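Local coordinates for FEZ-1 protein (Fluoribacter gormanii, PDB 5WCK), which probably hydrolyses beta-lactam antibiotics as a monomeric, two-zinc metallo-beta-lactamase of subclass B3, at residues D63-L68 and V134-T139; G104-F109 and S116-Q121; K165-V170 and C208-G213; Y181-N186 and K258-G263; F219-K224 and N234-P239. The protein carries 2 engineered substitutions. All coordinates share one frame; numbering follows the deposited sequence. Where two conformers were deposited one is given.

How the contacts relate
Contacts 3 and 5 are buried and adjoin: Asp209 O and Asp238 N are probably hydrogen-bonded, and Phe219 packs on strand 210-213. Contact 3 is backbone pairing inside a sheet, contact 5 a salt bridge from a buried lysine with aromatic packing. Contacts 1, 2 and 4 are partly buried. Contact 1 reaches the same five-stranded sheet as contact 3 but joins it to the other sheet through aliphatic side-chain contacts, without a hydrogen bond. Contacts 2 and 4 tie down loops near the zinc ions and meet where Phe109 packs on Tyr181. Contact 2 relies on glycine backbone against aromatic rings, whereas contact 4, farthest from the chain's centre, takes its hydrogen bonds from one glutamine near the C-terminus.

Contact 1: D63-L68 and V134-T139; sequences DTKILL and VELGGT
Strands 64-68 and 134-136 belong to the two facing sheets of the alpha-beta/beta-alpha sandwich of metallo-beta-lactamases, the first lying inside the seven-stranded sheet and the second at one border of the five-stranded sheet. Their axes pass 9.2 Å apart and run nearly antiparallel, at 164°. No hydrogen bond crosses; the backbone of 64-68 pairs instead with strands 35-39 and 90-94 beside it. Lys65 contributes its aliphatic root: CB sits 4.0 Å from Leu136 CD2, the two side chains crossing at about a right angle, and a bend at chi2 (-65°) leads the ammonium group away from strand 134-136. Ile66 comes next, opposite Leu136 in the register. With CG1 anti to the carbonyl carbon and chi2 extended at 176°, its CD1 is thrust across the interface to meet Val134 CG1 tip to tip at 3.9 Å, and also lies 4.3 Å from Leu136 CB. Leu68 closes the row more loosely, and Trp156 of strand 154-162 packs against both it and Val134. Past Leu136 the chain reverses in a type I' turn through Gly137 and Gly138, closed by Thr139 N donating to Leu136 O at 2.9 Å.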
# COMPACT_ATOMS: atom_id res chain seq x y z
N ASP A 63 -16.92 -6.70 -10.29
CA ASP A 63 -15.99 -6.33 -11.38
C ASP A 63 -14.54 -6.24 -10.88
O ASP A 63 -13.68 -5.83 -11.65
CB ASP A 63 -16.37 -4.98 -11.99
CG ASP A 63 -17.54 -5.05 -12.97
OD1 ASP A 63 -17.84 -6.17 -13.42
OD2 ASP A 63 -18.13 -3.98 -13.25
N THR A 64 -14.26 -6.61 -9.62
CA THR A 64 -12.88 -6.60 -9.13
C THR A 64 -12.12 -7.77 -9.76
O THR A 64 -12.37 -8.95 -9.41
CB THR A 64 -12.82 -6.72 -7.60
OG1 THR A 64 -13.67 -5.74 -7.00
CG2 THR A 64 -11.42 -6.55 -7.05
N LYS A 65 -11.22 -7.46 -10.70
CA LYS A 65 -10.49 -8.47 -11.46
C LYS A 65 -9.14 -8.83 -10.83
O LYS A 65 -8.63 -9.96 -11.04
CB LYS A 65 -10.20 -7.98 -12.87
CG LYS A 65 -11.44 -7.66 -13.70
CD LYS A 65 -12.30 -8.86 -13.99
CE LYS A 65 -13.44 -8.53 -14.92
NZ LYS A 65 -14.33 -9.70 -15.11
N ILE A 66 -8.52 -7.87 -10.13
CA ILE A 66 -7.13 -7.98 -9.65
C ILE A 66 -7.10 -7.39 -8.24
O ILE A 66 -7.66 -6.32 -8.02
CB ILE A 66 -6.12 -7.26 -10.57
CG1 ILE A 66 -6.12 -7.84 -11.99
CG2 ILE A 66 -4.73 -7.31 -9.97
CD1 ILE A 66 -5.21 -7.10 -12.96
N LEU A 67 -6.44 -8.12 -7.33
CA LEU A 67 -6.18 -7.68 -5.96
C LEU A 67 -4.68 -7.57 -5.76
O LEU A 67 -3.93 -8.53 -6.03
CB LEU A 67 -6.77 -8.70 -4.98
CG LEU A 67 -6.52 -8.41 -3.50
CD1 LEU A 67 -7.12 -7.09 -3.03
CD2 LEU A 67 -7.06 -9.54 -2.64
N LEU A 68 -4.24 -6.38 -5.32
CA LEU A 68 -2.85 -6.06 -4.97
C LEU A 68 -2.81 -5.59 -3.53
O LEU A 68 -3.85 -5.23 -2.97
CB LEU A 68 -2.31 -4.95 -5.88
CG LEU A 68 -2.53 -5.12 -7.37
CD1 LEU A 68 -2.09 -3.87 -8.11
CD2 LEU A 68 -1.82 -6.36 -7.89
N VAL A 134 1.47 -4.25 -13.94
CA VAL A 134 0.16 -4.84 -13.83
C VAL A 134 -0.75 -4.00 -14.72
O VAL A 134 -0.91 -2.78 -14.50
CB VAL A 134 -0.35 -4.88 -12.38
CG1 VAL A 134 -1.81 -5.33 -12.30
CG2 VAL A 134 0.54 -5.75 -11.50
N GLU A 135 -1.32 -4.65 -15.74
CA GLU A 135 -2.01 -3.94 -16.82
C GLU A 135 -3.45 -4.47 -16.91
O GLU A 135 -3.69 -5.68 -16.87
CB GLU A 135 -1.29 -4.17 -18.16
CG GLU A 135 0.17 -3.70 -18.19
CD GLU A 135 0.91 -3.93 -19.51
OE1 GLU A 135 0.68 -3.17 -20.47
OE2 GLU A 135 1.70 -4.91 -19.60
N LEU A 136 -4.43 -3.56 -17.01
CA LEU A 136 -5.81 -3.94 -17.23
C LEU A 136 -6.51 -2.81 -17.97
O LEU A 136 -6.46 -1.66 -17.54
CB LEU A 136 -6.51 -4.21 -15.89
CG LEU A 136 -7.95 -4.71 -15.94
CD1 LEU A 136 -8.06 -6.08 -16.59
CD2 LEU A 136 -8.58 -4.74 -14.57
N GLY A 137 -7.13 -3.16 -19.11
CA GLY A 137 -7.93 -2.20 -19.83
C GLY A 137 -7.17 -0.95 -20.25
O GLY A 137 -7.79 0.12 -20.37
N GLY A 138 -5.85 -1.08 -20.48
CA GLY A 138 -5.00 0.03 -20.88
C GLY A 138 -4.37 0.79 -19.73
O GLY A 138 -3.50 1.62 -19.96
N THR A 139 -4.85 0.57 -18.50
CA THR A 139 -4.21 1.17 -17.34
C THR A 139 -2.97 0.34 -16.96
O THR A 139 -3.03 -0.88 -16.96
CB THR A 139 -5.21 1.31 -16.19
OG1 THR A 139 -6.16 2.29 -16.60
CG2 THR A 139 -4.53 1.72 -14.90

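Contact 2: G104-F109 and S116-Q121; sequences GGKSDF and STYFTQ
Gly104 O is the best-held polar atom, gripped by two groups: Phe119 N donates a hydrogen bond of 2.9 Å (160° at the hydrogen), coming from above the carbonyl plane, and Tyr118 CA offers a C-H to the same oxygen at 3.2 Å. The contact is returned by Gly104 CA, which points a C-H at Phe119 O, also at 3.2 Å, and sits over the face of the Phe119 ring, 4.0 Å from its centroid. Gly104 ends helix 95-103 in a Schellman motif, and having no side chain it can lie this close to the 119-121 backbone. Lys106 CG rests over the centre of the Tyr118 ring, 4.0 Å from the centroid, its extended chain crossing the tyrosine at about a right angle; Tyr118 OH bonds to Ala112 O. A water donates to both Gly105 O and Thr117 OG1. Backbone and CH-pi contacts do the work, no charged pair takes part between the two segments, and the Phe119 side chain lies about 6 Å from that of the zinc ligand His73.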
# COMPACT_ATOMS: atom_id res chain seq x y z
N GLY A 104 -0.03 -16.93 6.07
CA GLY A 104 -0.87 -16.12 6.91
C GLY A 104 -0.10 -15.45 8.05
O GLY A 104 -0.65 -15.25 9.13
N GLY A 105 1.18 -15.13 7.82
CA GLY A 105 1.98 -14.44 8.80
C GLY A 105 2.95 -15.33 9.57
O GLY A 105 3.86 -14.83 10.25
N LYS A 106 2.81 -16.65 9.47
CA LYS A 106 3.65 -17.54 10.30
C LYS A 106 5.13 -17.53 9.89
O LYS A 106 5.98 -17.87 10.75
CB LYS A 106 3.05 -18.95 10.30
CG LYS A 106 1.72 -18.99 11.02
CD LYS A 106 1.13 -20.38 11.17
CE LYS A 106 -0.14 -20.36 11.99
NZ LYS A 106 -0.73 -21.72 12.10
N SER A 107 5.47 -17.10 8.66
CA SER A 107 6.85 -17.02 8.20
C SER A 107 7.44 -15.60 8.31
O SER A 107 8.53 -15.34 7.82
CB SER A 107 7.01 -17.53 6.80
OG SER A 107 6.39 -16.64 5.86
N ASP A 108 6.71 -14.67 8.93
CA ASP A 108 7.16 -13.27 8.98
C ASP A 108 8.50 -13.20 9.72
O ASP A 108 8.66 -13.78 10.80
CB ASP A 108 6.10 -12.42 9.67
CG ASP A 108 6.36 -10.92 9.57
OD1 ASP A 108 7.29 -10.42 10.27
OD2 ASP A 108 5.61 -10.28 8.81
N PHE A 109 9.46 -12.46 9.16
CA PHE A 109 10.80 -12.38 9.73
C PHE A 109 10.78 -11.83 11.15
O PHE A 109 11.73 -12.11 11.92
CB PHE A 109 11.76 -11.52 8.89
CG PHE A 109 11.61 -10.03 9.07
CD1 PHE A 109 10.74 -9.30 8.27
CD2 PHE A 109 12.36 -9.35 10.02
CE1 PHE A 109 10.61 -7.93 8.44
CE2 PHE A 109 12.23 -7.98 10.19
CZ PHE A 109 11.36 -7.28 9.39
N SER A 116 -1.14 -12.63 17.24
CA SER A 116 -2.04 -11.50 17.07
C SER A 116 -1.90 -10.86 15.68
O SER A 116 -2.75 -10.04 15.30
CB SER A 116 -1.84 -10.47 18.16
OG SER A 116 -0.68 -9.67 17.92
N THR A 117 -0.83 -11.23 14.96
CA THR A 117 -0.54 -10.67 13.63
C THR A 117 -0.90 -11.64 12.51
O THR A 117 -0.73 -11.30 11.34
CB THR A 117 0.94 -10.27 13.51
OG1 THR A 117 1.77 -11.44 13.53
CG2 THR A 117 1.35 -9.30 14.59
N TYR A 118 -1.38 -12.85 12.84
CA TYR A 118 -1.67 -13.83 11.83
C TYR A 118 -2.97 -13.47 11.11
O TYR A 118 -3.79 -12.70 11.60
CB TYR A 118 -1.82 -15.24 12.42
CG TYR A 118 -0.61 -15.82 13.11
CD1 TYR A 118 0.66 -15.28 13.01
CD2 TYR A 118 -0.78 -16.94 13.92
CE1 TYR A 118 1.74 -15.85 13.67
CE2 TYR A 118 0.29 -17.52 14.58
CZ TYR A 118 1.56 -16.97 14.46
OH TYR A 118 2.60 -17.55 15.12
N PHE A 119 -3.13 -14.01 9.91
CA PHE A 119 -4.33 -13.77 9.11
C PHE A 119 -4.59 -14.98 8.22
O PHE A 119 -3.78 -15.89 8.11
CB PHE A 119 -4.17 -12.45 8.33
CG PHE A 119 -2.91 -12.33 7.51
CD1 PHE A 119 -1.72 -11.89 8.09
CD2 PHE A 119 -2.91 -12.60 6.16
CE1 PHE A 119 -0.57 -11.77 7.33
CE2 PHE A 119 -1.76 -12.48 5.40
CZ PHE A 119 -0.59 -12.06 5.99
N THR A 120 -5.75 -15.00 7.57
CA THR A 120 -6.18 -16.15 6.76
C THR A 120 -5.21 -16.39 5.61
O THR A 120 -4.87 -15.47 4.86
CB THR A 120 -7.61 -15.93 6.25
OG1 THR A 120 -8.44 -15.69 7.38
CG2 THR A 120 -8.13 -17.11 5.45
N GLN A 121 -4.78 -17.65 5.47
CA GLN A 121 -3.95 -18.09 4.36
C GLN A 121 -4.72 -17.96 3.03
O GLN A 121 -5.95 -18.09 2.96
CB GLN A 121 -3.50 -19.54 4.59
CG GLN A 121 -2.64 -19.71 5.83
CD GLN A 121 -2.13 -21.12 6.00
OE1 GLN A 121 -2.24 -21.95 5.11
NE2 GLN A 121 -1.54 -21.38 7.15
O HOH W 1 2.97 -12.37 11.23

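Contact 3: K165-V170 and C208-G213; sequences KQYQAV and CDIFLG. With SO4 (sulfate ion), chain H.
Backbone hydrogen bonds join strands 165-170 and 210-213 in parallel, as the two strands of a beta-alpha-beta crossover through helix 192-204. Val170 N donates to Ile210 O at 2.9 Å, nearly along the C=O axis, and Val170 O takes Leu212 N. Gln168 O accepts twice: Asp209 N approaches in its carbonyl plane, Ile210 N from above that plane. One side chain joins this ladder. Asp209, with CG anti to the carbonyl carbon, brings OD2 to Gln168 N at 2.8 Å (168° at the hydrogen) and uses its anti lone pair. Apolar contacts lie on both faces of the sheet. On one, Ala169 CB meets Ile210 CB at 4.0 Å, while Ile210 CD1 reaches Tyr167 CB at 3.7 Å, the side chains crossing at about a right angle. On the other, which carries Val170 and Phe211, Val170 CG2 reaches Cys208 SG at 3.8 Å, in the loop before the strand; a disulfide ties Cys208 to Cys242. A sulfate, probably from the crystallisation liquor, receives Tyr167 OH on O2 at 2.6 Å and a weak bond from Lys165 NZ. Accepting a backbone N-H, Asp209 OD2 does the work of a backbone carbonyl where the pairing begins, and the carboxylate is probably ionised.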
# COMPACT_ATOMS: atom_id res chain seq x y z
N LYS A 165 -3.80 17.37 -17.59
CA LYS A 165 -2.39 17.37 -17.19
C LYS A 165 -1.99 15.97 -16.68
O LYS A 165 -2.83 15.20 -16.29
CB LYS A 165 -2.16 18.49 -16.18
CG LYS A 165 -2.18 19.87 -16.82
CD LYS A 165 -1.93 21.00 -15.87
CE LYS A 165 -3.16 21.41 -15.10
NZ LYS A 165 -2.98 22.73 -14.44
N GLN A 166 -0.69 15.68 -16.77
CA GLN A 166 -0.11 14.37 -16.46
C GLN A 166 0.51 14.38 -15.06
O GLN A 166 1.31 15.25 -14.73
CB GLN A 166 1.00 14.02 -17.46
CG GLN A 166 0.52 13.93 -18.90
CD GLN A 166 -0.37 12.74 -19.14
OE1 GLN A 166 -0.02 11.60 -18.83
NE2 GLN A 166 -1.52 12.98 -19.75
N TYR A 167 0.21 13.36 -14.26
CA TYR A 167 0.78 13.27 -12.92
C TYR A 167 1.20 11.83 -12.63
O TYR A 167 0.42 10.92 -12.90
CB TYR A 167 -0.24 13.68 -11.86
CG TYR A 167 -0.80 15.07 -12.04
CD1 TYR A 167 -0.07 16.17 -11.67
CD2 TYR A 167 -2.03 15.26 -12.64
CE1 TYR A 167 -0.57 17.45 -11.85
CE2 TYR A 167 -2.54 16.53 -12.85
CZ TYR A 167 -1.80 17.63 -12.45
OH TYR A 167 -2.30 18.89 -12.65
N GLN A 168 2.37 11.64 -12.01
CA GLN A 168 2.77 10.33 -11.47
C GLN A 168 2.20 10.20 -10.04
O GLN A 168 2.53 10.97 -9.14
CB GLN A 168 4.28 10.12 -11.48
CG GLN A 168 4.72 8.85 -10.75
CD GLN A 168 5.88 8.09 -11.36
OE1 GLN A 168 5.83 7.68 -12.52
NE2 GLN A 168 6.89 7.80 -10.54
N ALA A 169 1.35 9.18 -9.86
CA ALA A 169 0.82 8.78 -8.57
C ALA A 169 1.75 7.71 -7.97
O ALA A 169 2.18 6.79 -8.65
CB ALA A 169 -0.59 8.26 -8.69
N VAL A 170 2.02 7.86 -6.69
CA VAL A 170 2.90 6.99 -5.95
C VAL A 170 2.17 6.58 -4.66
O VAL A 170 1.90 7.41 -3.82
CB VAL A 170 4.24 7.67 -5.61
CG1 VAL A 170 5.11 6.73 -4.80
CG2 VAL A 170 4.98 8.17 -6.84
N CYS A 208 7.23 12.06 -7.98
CA CYS A 208 6.07 11.86 -7.09
C CYS A 208 5.21 13.12 -7.15
O CYS A 208 5.55 14.12 -6.52
CB CYS A 208 6.56 11.59 -5.68
SG CYS A 208 5.19 11.18 -4.56
N ASP A 209 4.11 13.05 -7.89
CA ASP A 209 3.18 14.17 -8.03
C ASP A 209 1.97 13.95 -7.11
O ASP A 209 1.67 14.79 -6.27
CB ASP A 209 2.72 14.40 -9.47
CG ASP A 209 3.86 14.62 -10.46
OD1 ASP A 209 4.69 15.49 -10.18
OD2 ASP A 209 3.95 13.87 -11.43
N ILE A 210 1.30 12.80 -7.24
CA ILE A 210 0.14 12.47 -6.42
C ILE A 210 0.60 11.51 -5.33
O ILE A 210 1.01 10.38 -5.60
CB ILE A 210 -1.03 11.95 -7.27
CG1 ILE A 210 -1.58 13.07 -8.15
CG2 ILE A 210 -2.14 11.35 -6.39
CD1 ILE A 210 -2.52 12.61 -9.21
N PHE A 211 0.65 12.04 -4.13
CA PHE A 211 1.32 11.46 -2.98
C PHE A 211 0.33 10.63 -2.16
O PHE A 211 -0.57 11.19 -1.55
CB PHE A 211 1.94 12.60 -2.17
CG PHE A 211 2.46 12.24 -0.80
CD1 PHE A 211 2.94 10.98 -0.48
CD2 PHE A 211 2.44 13.20 0.19
CE1 PHE A 211 3.39 10.70 0.80
CE2 PHE A 211 2.87 12.92 1.48
CZ PHE A 211 3.35 11.67 1.78
N LEU A 212 0.50 9.31 -2.17
CA LEU A 212 -0.42 8.40 -1.46
C LEU A 212 0.41 7.39 -0.66
O LEU A 212 1.67 7.38 -0.72
CB LEU A 212 -1.32 7.70 -2.49
CG LEU A 212 -2.15 8.63 -3.37
CD1 LEU A 212 -2.79 7.85 -4.52
CD2 LEU A 212 -3.22 9.34 -2.55
N GLY A 213 -0.30 6.54 0.08
CA GLY A 213 0.36 5.58 0.95
C GLY A 213 -0.59 4.54 1.49
O GLY A 213 -1.80 4.58 1.27
S SO4 H . 0.63 21.13 -13.28
O1 SO4 H . 1.38 21.15 -12.02
O2 SO4 H . -0.82 20.95 -12.97
O3 SO4 H . 0.78 22.45 -13.96
O4 SO4 H . 1.10 20.08 -14.19

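Contact 4: Y181-N186 and K258-G263; sequences YKLVDN and KKQETG. Engineered in segment 258-263: Gly263 (natural residue Ala).
Gln260 reaches out from helix 239-262 with CG anti to the carbonyl carbon (chi1 -68°) and an extended chain, so that its carboxamide meets the backbone of 181-186 and crosses the Leu183 side chain at about a right angle. The amide works with both ends. Gln260 OE1 takes Leu183 N at 2.8 Å on a lone pair, in the carbonyl plane and almost straight at 175°, while Gln260 NE2 gives a more bent bond to Tyr181 O at 3.0 Å, that oxygen lying out of the amide plane. Together the two bonds fix the rotation of the carboxamide and tell its oxygen from its nitrogen. Each end has a further partner: a water donates to Gln260 OE1 at 2.9 Å, and NE2 also bonds to Glu256 of the same helix. Leu183 lies against the amide, its CG 3.8 Å from Gln260 NE2. Beside it Val184 meets Glu261 obliquely, CG2 to CG at 3.8 Å. The loop is braced from within by Asn186 ND2, which donates in its own amide plane to Lys182 O at 2.8 Å, and Asn186 OD1 continues to Tyr189 N and Thr188 OG1. Tyr181 turns its ring away from segment 258-263; its OH bonds to His149 O and its side chain comes within about 3 Å of that of His73. The helix-held loop thus probably contributes to the second shell of the three-histidine zinc site of a metallo-beta-lactamase.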
# COMPACT_ATOMS: atom_id res chain seq x y z
N TYR A 181 11.95 -3.64 15.72
CA TYR A 181 12.70 -4.20 14.58
C TYR A 181 14.20 -4.10 14.89
O TYR A 181 14.57 -3.10 15.39
CB TYR A 181 12.43 -3.34 13.34
CG TYR A 181 11.32 -3.80 12.43
CD1 TYR A 181 10.35 -4.68 12.87
CD2 TYR A 181 11.25 -3.36 11.12
CE1 TYR A 181 9.33 -5.09 12.03
CE2 TYR A 181 10.24 -3.77 10.27
CZ TYR A 181 9.28 -4.64 10.73
OH TYR A 181 8.28 -5.07 9.90
N LYS A 182 15.00 -5.11 14.53
CA LYS A 182 16.47 -5.09 14.76
C LYS A 182 17.16 -4.77 13.43
O LYS A 182 16.97 -5.50 12.49
CB LYS A 182 16.88 -6.44 15.32
CG LYS A 182 18.38 -6.65 15.64
CD LYS A 182 19.19 -7.74 16.28
CE LYS A 182 18.70 -7.95 17.69
NZ LYS A 182 19.14 -6.85 18.58
N LEU A 183 17.93 -3.69 13.39
CA LEU A 183 18.57 -3.26 12.13
C LEU A 183 20.04 -3.69 12.03
O LEU A 183 20.60 -3.52 10.98
CB LEU A 183 18.50 -1.73 12.09
CG LEU A 183 17.08 -1.15 12.03
CD1 LEU A 183 17.15 0.37 12.04
CD2 LEU A 183 16.34 -1.65 10.80
N VAL A 184 20.61 -4.20 13.12
CA VAL A 184 22.02 -4.57 13.19
C VAL A 184 22.07 -6.06 13.53
O VAL A 184 21.49 -6.45 14.56
CB VAL A 184 22.77 -3.77 14.27
CG1 VAL A 184 24.23 -4.17 14.37
CG2 VAL A 184 22.62 -2.26 14.06
N ASP A 185 22.74 -6.84 12.68
CA ASP A 185 22.90 -8.29 12.89
C ASP A 185 21.53 -8.97 13.11
O ASP A 185 21.35 -9.82 14.00
CB ASP A 185 23.88 -8.53 14.05
CG ASP A 185 25.28 -8.04 13.75
OD1 ASP A 185 25.69 -8.11 12.58
OD2 ASP A 185 25.94 -7.58 14.69
N ASN A 186 20.56 -8.62 12.25
CA ASN A 186 19.26 -9.26 12.29
C ASN A 186 19.42 -10.73 11.90
O ASN A 186 19.97 -11.06 10.85
CB ASN A 186 18.29 -8.52 11.36
CG ASN A 186 16.86 -8.98 11.52
OD1 ASN A 186 16.57 -10.17 11.34
ND2 ASN A 186 15.96 -8.06 11.85
N LYS A 258 21.11 4.91 14.24
CA LYS A 258 22.01 5.56 15.23
C LYS A 258 21.70 5.06 16.64
O LYS A 258 22.60 4.77 17.45
CB LYS A 258 21.85 7.08 15.13
CG LYS A 258 22.52 7.89 16.23
CD LYS A 258 22.47 9.37 16.01
CE LYS A 258 23.01 10.16 17.18
NZ LYS A 258 22.11 10.12 18.36
N LYS A 259 20.41 5.00 17.00
CA LYS A 259 20.04 4.55 18.36
C LYS A 259 20.53 3.11 18.58
O LYS A 259 21.07 2.76 19.66
CB LYS A 259 18.52 4.68 18.54
CG LYS A 259 18.04 4.31 19.93
CD LYS A 259 16.57 4.65 20.14
CE LYS A 259 16.16 4.45 21.58
NZ LYS A 259 14.76 4.88 21.77
N GLN A 260 20.36 2.25 17.58
CA GLN A 260 20.72 0.83 17.73
C GLN A 260 22.24 0.63 17.77
O GLN A 260 22.73 -0.30 18.42
CB GLN A 260 20.00 -0.02 16.69
CG GLN A 260 18.50 -0.06 16.91
CD GLN A 260 17.79 -1.08 16.05
OE1 GLN A 260 18.39 -2.08 15.64
NE2 GLN A 260 16.51 -0.84 15.77
N GLU A 261 22.99 1.49 17.06
CA GLU A 261 24.43 1.35 16.96
C GLU A 261 25.16 2.08 18.09
O GLU A 261 26.30 1.71 18.41
CB GLU A 261 24.89 1.90 15.62
CG GLU A 261 24.47 1.03 14.47
CD GLU A 261 25.02 1.44 13.14
OE1 GLU A 261 24.98 2.64 12.82
OE2 GLU A 261 25.51 0.54 12.43
N THR A 262 24.59 3.15 18.65
CA THR A 262 25.38 4.03 19.54
C THR A 262 24.65 4.35 20.85
O THR A 262 25.23 5.00 21.71
CB THR A 262 25.74 5.36 18.87
OG1 THR A 262 24.59 6.19 18.69
CG2 THR A 262 26.42 5.18 17.54
N GLY A 263 23.37 3.97 20.97
CA GLY A 263 22.52 4.32 22.12
C GLY A 263 22.57 3.26 23.22
O GLY A 263 21.77 3.39 24.17
OXT GLY A 263 23.30 2.25 23.18
O HOH W 2 19.80 -3.59 17.71

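Contact 5: F219-K224 and N234-P239; sequences FDLKNK and NPFVDP
The Phe236 ring carries Lys224 CB on one face, 3.5 Å above the plane and shifted toward the rim, and has Asn234 OD1 in plane at its edge. Also at the edge, Phe236 CE1 meets Phe219 CE2 at 4.0 Å, edge to edge; Leu221 CD1 lies 4.1 Å from the same Phe236 CE1. Beyond CB the Lys224 chain is extended and passes Pro235 O. Lys224 NZ then reaches Asp238 OD2 at 2.8 Å, a salt bridge on the anti lone pair. Lys224 NZ also donates to Phe219 O at 2.8 Å and to a water bound to Phe236 O. With three acceptors the buried ammonium is satisfied and probably stays charged. Asn234 OD1 accepts from Phe236 N at 3.0 Å, an Asx turn at the head of 234-239. Asp238, whose OD1 caps Gly241 N, opens helix 239-262. The contact thus clasps the start of helix 221-229 to the loop before that long helix, with Phe219 touching Leu212 and Lys224 touching Phe211 of strand 210-213, and strand 11-14 against Leu221 and Phe236.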
# COMPACT_ATOMS: atom_id res chain seq x y z
N PHE A 219 -0.07 10.66 4.25
CA PHE A 219 -0.20 11.63 3.17
C PHE A 219 -1.30 12.66 3.47
O PHE A 219 -1.67 13.39 2.59
CB PHE A 219 -0.43 10.94 1.83
CG PHE A 219 -1.70 10.12 1.70
CD1 PHE A 219 -1.74 8.80 2.14
CD2 PHE A 219 -2.85 10.66 1.15
CE1 PHE A 219 -2.89 8.03 1.99
CE2 PHE A 219 -4.00 9.90 1.02
CZ PHE A 219 -4.02 8.59 1.46
N ASP A 220 -1.77 12.74 4.72
CA ASP A 220 -2.70 13.84 5.13
C ASP A 220 -4.06 13.68 4.44
O ASP A 220 -4.63 14.66 3.99
CB ASP A 220 -2.09 15.22 4.92
CG ASP A 220 -2.72 16.33 5.75
OD1 ASP A 220 -3.39 16.01 6.75
OD2 ASP A 220 -2.51 17.52 5.39
N LEU A 221 -4.57 12.45 4.37
CA LEU A 221 -5.87 12.15 3.71
C LEU A 221 -6.96 13.10 4.21
O LEU A 221 -7.70 13.66 3.41
CB LEU A 221 -6.29 10.70 3.96
CG LEU A 221 -7.73 10.36 3.55
CD1 LEU A 221 -7.86 10.36 2.04
CD2 LEU A 221 -8.19 9.04 4.14
N LYS A 222 -7.11 13.18 5.53
CA LYS A 222 -8.28 13.90 6.08
C LYS A 222 -8.30 15.37 5.65
O LYS A 222 -9.32 15.86 5.15
CB LYS A 222 -8.34 13.81 7.60
CG LYS A 222 -8.57 12.41 8.14
CD LYS A 222 -8.39 12.39 9.64
CE LYS A 222 -8.66 11.06 10.29
NZ LYS A 222 -8.32 11.13 11.72
N ASN A 223 -7.19 16.10 5.86
CA ASN A 223 -7.15 17.53 5.54
C ASN A 223 -7.26 17.73 4.02
O ASN A 223 -7.90 18.66 3.58
CB ASN A 223 -5.93 18.24 6.13
CG ASN A 223 -5.99 18.29 7.65
OD1 ASN A 223 -6.95 18.83 8.23
ND2 ASN A 223 -5.00 17.72 8.31
N LYS A 224 -6.65 16.85 3.23
CA LYS A 224 -6.73 16.98 1.79
C LYS A 224 -8.16 16.72 1.30
O LYS A 224 -8.61 17.36 0.38
CB LYS A 224 -5.73 16.05 1.12
CG LYS A 224 -4.29 16.57 1.23
CD LYS A 224 -3.28 15.60 0.68
CE LYS A 224 -1.86 16.13 0.79
NZ LYS A 224 -0.85 15.09 0.50
N ASN A 234 -6.71 19.98 -7.32
CA ASN A 234 -6.40 18.69 -6.73
C ASN A 234 -5.44 18.78 -5.56
O ASN A 234 -4.31 18.89 -5.79
CB ASN A 234 -6.02 17.72 -7.83
CG ASN A 234 -6.32 16.34 -7.34
OD1 ASN A 234 -6.34 16.13 -6.15
ND2 ASN A 234 -6.53 15.42 -8.26
N PRO A 235 -5.94 18.75 -4.33
CA PRO A 235 -5.05 18.76 -3.18
C PRO A 235 -4.21 17.49 -3.00
O PRO A 235 -3.25 17.52 -2.22
CB PRO A 235 -5.98 18.91 -1.97
CG PRO A 235 -7.32 18.43 -2.47
CD PRO A 235 -7.36 18.77 -3.94
N PHE A 236 -4.54 16.43 -3.76
CA PHE A 236 -3.75 15.20 -3.69
C PHE A 236 -2.52 15.32 -4.60
O PHE A 236 -1.64 14.50 -4.51
CB PHE A 236 -4.61 13.97 -3.99
CG PHE A 236 -5.59 13.72 -2.87
CD1 PHE A 236 -5.20 13.06 -1.73
CD2 PHE A 236 -6.86 14.28 -2.90
CE1 PHE A 236 -6.06 12.89 -0.65
CE2 PHE A 236 -7.73 14.10 -1.84
CZ PHE A 236 -7.33 13.43 -0.71
N VAL A 237 -2.46 16.36 -5.43
CA VAL A 237 -1.19 16.72 -6.12
C VAL A 237 -0.34 17.46 -5.10
O VAL A 237 -0.62 18.61 -4.75
CB VAL A 237 -1.43 17.55 -7.40
CG1 VAL A 237 -0.12 18.00 -8.04
CG2 VAL A 237 -2.28 16.80 -8.39
N ASP A 238 0.68 16.76 -4.59
CA ASP A 238 1.46 17.27 -3.47
C ASP A 238 2.90 16.78 -3.59
O ASP A 238 3.39 16.05 -2.73
CB ASP A 238 0.86 16.82 -2.14
CG ASP A 238 1.53 17.39 -0.89
OD1 ASP A 238 2.23 18.43 -1.00
OD2 ASP A 238 1.35 16.78 0.19
N PRO A 239 3.63 17.21 -4.62
CA PRO A 239 5.03 16.81 -4.78
C PRO A 239 5.95 17.25 -3.63
O PRO A 239 6.90 16.52 -3.29
CB PRO A 239 5.45 17.44 -6.11
CG PRO A 239 4.47 18.58 -6.30
CD PRO A 239 3.18 18.06 -5.73
O HOH W 3 -1.51 13.67 -1.84